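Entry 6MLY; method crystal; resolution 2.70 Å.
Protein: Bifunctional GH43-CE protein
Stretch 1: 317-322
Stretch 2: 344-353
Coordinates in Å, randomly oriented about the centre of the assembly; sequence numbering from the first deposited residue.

Stretch 1 317-322: DDFNRK
Stretch 2 (344-353) SLSARKGYLR

The two stretches meet through a small, mainly apolar contact centred on Phe-319, with no hydrogen bond crossing between them and 392 Å² buried in total.

Stretch 1 has no regular helix or strand. Phe-319 occupies the left-handed region (phi/psi 59/33), flanked by Asp-318 at -83/-5 and extended Asn-320 at -109/134. Stretch 2 doubles back on itself: Arg-353 N donates to Ser-344 O at 3.0 Å, and a type II turn from Arg-348 to Tyr-351 is closed by Tyr-351 N to Arg-348 O at 3.1 Å. Gly-350 adopts 99/-5, where a CB would jam against the preceding carbonyl oxygen.

The closest pair of CA atoms across the stretches is Asn-320 CA and Gly-350 CA, 4.6 Å apart. Here Gly-350 CA lies 3.3 Å from Phe-319 O, a CA-H...O contact with 120° at the hydrogen. Asp-318 O and Gly-350 O approach to 3.0 Å, but both are acceptors, so this proximity supplies no bond.

Phe-319 (chi1 -69°, m; chi2 -61°) points toward stretch 2. Leu-352 (t, p) places CB 3.6 Å from the ring centroid and 7° off its normal, a CH-pi contact over the face; its CD2 is 3.5 Å from Phe-319 CZ. Leu-345 (m, t) adds an apolar contact, CD2 to Phe-319 CD1 at 3.8 Å, approaching the ring obliquely.

Leu-345 CD1 also lies 4.1 Å from Arg-321 NE. The Arg-321 side chain (m, m, t; chi4 -96°) is anchored within its own stretch: NH1 and NH2 reach Asp-317 OD1 and OD2, each at 2.7 Å, in a bidentate salt bridge, and NH1 also donates to Asn-320 O at 3.1 Å. Asp-317 (chi1 -153°, t) further accepts Phe-319 N at OD1, 3.2 Å, tying the aromatic residue's backbone to the same carboxylate.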

# COMPACT_ATOMS: atom_id res chain seq x y z
N ASP A 317 16.98 10.10 7.50
CA ASP A 317 18.41 9.90 7.75
C ASP A 317 19.20 10.28 6.50
O ASP A 317 19.04 9.67 5.46
CB ASP A 317 18.72 8.46 8.16
CG ASP A 317 19.96 8.29 9.02
OD1 ASP A 317 20.75 9.26 9.14
OD2 ASP A 317 20.14 7.19 9.59
N ASP A 318 20.07 11.29 6.65
CA ASP A 318 20.94 11.77 5.57
C ASP A 318 22.19 10.87 5.46
O ASP A 318 23.01 11.06 4.56
CB ASP A 318 21.31 13.24 5.77
CG ASP A 318 22.10 13.55 7.03
OD1 ASP A 318 22.25 12.64 7.87
OD2 ASP A 318 22.57 14.70 7.16
N PHE A 319 22.32 9.93 6.41
CA PHE A 319 23.44 8.98 6.50
C PHE A 319 24.77 9.73 6.64
O PHE A 319 25.81 9.26 6.18
CB PHE A 319 23.39 7.98 5.35
CG PHE A 319 22.22 7.02 5.42
CD1 PHE A 319 22.09 6.15 6.50
CD2 PHE A 319 21.26 6.98 4.43
CE1 PHE A 319 21.02 5.28 6.57
CE2 PHE A 319 20.19 6.11 4.50
CZ PHE A 319 20.07 5.25 5.57
N ASN A 320 24.70 10.89 7.31
CA ASN A 320 25.85 11.69 7.70
C ASN A 320 26.00 11.60 9.22
O ASN A 320 25.02 11.76 9.94
CB ASN A 320 25.69 13.17 7.36
CG ASN A 320 26.54 13.64 6.20
OD1 ASN A 320 27.71 13.26 6.09
ND2 ASN A 320 25.97 14.49 5.37
N ARG A 321 27.24 11.37 9.67
CA ARG A 321 27.54 11.15 11.06
C ARG A 321 28.67 12.09 11.48
O ARG A 321 29.70 12.17 10.80
CB ARG A 321 27.90 9.67 11.27
CG ARG A 321 26.80 8.69 10.90
CD ARG A 321 25.51 8.89 11.68
NE ARG A 321 24.51 7.87 11.38
CZ ARG A 321 23.52 7.98 10.50
NH1 ARG A 321 23.32 9.13 9.86
NH2 ARG A 321 22.74 6.95 10.25
N LYS A 322 28.44 12.81 12.59
CA LYS A 322 29.46 13.58 13.31
C LYS A 322 30.33 12.60 14.11
O LYS A 322 30.11 11.39 14.08
CB LYS A 322 28.79 14.61 14.23
CG LYS A 322 28.09 14.04 15.46
CD LYS A 322 28.47 14.68 16.78
CE LYS A 322 28.00 13.90 17.99
NZ LYS A 322 28.71 14.28 19.23
N SER A 344 27.86 -0.62 5.82
CA SER A 344 28.88 0.34 6.25
C SER A 344 28.40 1.77 6.00
O SER A 344 27.57 2.01 5.13
CB SER A 344 30.18 0.07 5.55
OG SER A 344 31.16 1.02 5.95
N LEU A 345 28.95 2.71 6.79
CA LEU A 345 28.71 4.15 6.62
C LEU A 345 30.03 4.91 6.39
O LEU A 345 30.00 6.12 6.24
CB LEU A 345 28.01 4.69 7.87
CG LEU A 345 26.54 4.30 8.02
CD1 LEU A 345 26.02 4.67 9.40
CD2 LEU A 345 25.68 4.96 6.94
N SER A 346 31.17 4.21 6.38
CA SER A 346 32.46 4.84 6.13
C SER A 346 33.00 4.45 4.74
O SER A 346 34.03 4.97 4.31
CB SER A 346 33.45 4.54 7.23
OG SER A 346 33.81 3.16 7.24
N ALA A 347 32.29 3.55 4.05
CA ALA A 347 32.63 3.09 2.70
C ALA A 347 32.51 4.27 1.73
O ALA A 347 33.38 4.49 0.90
CB ALA A 347 31.73 1.95 2.30
N ARG A 348 31.40 5.01 1.85
CA ARG A 348 31.17 6.26 1.14
C ARG A 348 30.54 7.24 2.14
O ARG A 348 29.47 6.96 2.68
CB ARG A 348 30.29 6.00 -0.08
CG ARG A 348 30.37 7.07 -1.16
CD ARG A 348 29.43 6.82 -2.34
NE ARG A 348 29.40 7.95 -3.26
CZ ARG A 348 28.69 8.00 -4.38
NH1 ARG A 348 27.92 6.98 -4.74
NH2 ARG A 348 28.74 9.08 -5.13
N LYS A 349 31.23 8.35 2.43
CA LYS A 349 30.78 9.31 3.44
C LYS A 349 29.52 10.02 2.94
O LYS A 349 29.53 10.62 1.88
CB LYS A 349 31.89 10.31 3.78
CG LYS A 349 31.45 11.50 4.63
CD LYS A 349 32.41 11.88 5.75
CE LYS A 349 31.68 12.16 7.05
NZ LYS A 349 32.61 12.48 8.16
N GLY A 350 28.45 9.95 3.74
CA GLY A 350 27.14 10.52 3.42
C GLY A 350 26.17 9.48 2.88
O GLY A 350 24.98 9.78 2.65
N TYR A 351 26.66 8.25 2.68
CA TYR A 351 25.91 7.15 2.08
C TYR A 351 25.94 5.91 2.99
O TYR A 351 26.95 5.61 3.64
CB TYR A 351 26.49 6.81 0.70
CG TYR A 351 26.37 7.89 -0.35
CD1 TYR A 351 27.18 9.01 -0.33
CD2 TYR A 351 25.45 7.78 -1.39
CE1 TYR A 351 27.08 10.00 -1.29
CE2 TYR A 351 25.34 8.77 -2.36
CZ TYR A 351 26.15 9.88 -2.31
OH TYR A 351 26.05 10.85 -3.27
N LEU A 352 24.80 5.20 3.03
CA LEU A 352 24.69 3.84 3.56
C LEU A 352 24.96 2.86 2.41
O LEU A 352 24.34 2.99 1.35
CB LEU A 352 23.29 3.64 4.13
CG LEU A 352 22.85 2.18 4.31
CD1 LEU A 352 23.60 1.53 5.45
CD2 LEU A 352 21.35 2.10 4.56
N ARG A 353 25.87 1.90 2.63
CA ARG A 353 26.24 0.94 1.59
C ARG A 353 25.94 -0.48 2.07
O ARG A 353 26.70 -1.05 2.85
CB ARG A 353 27.72 1.08 1.21
CG ARG A 353 28.20 0.07 0.17
CD ARG A 353 29.62 0.32 -0.30
NE ARG A 353 29.70 1.47 -1.18
CZ ARG A 353 30.76 1.80 -1.91
NH1 ARG A 353 31.86 1.07 -1.85
NH2 ARG A 353 30.72 2.86 -2.69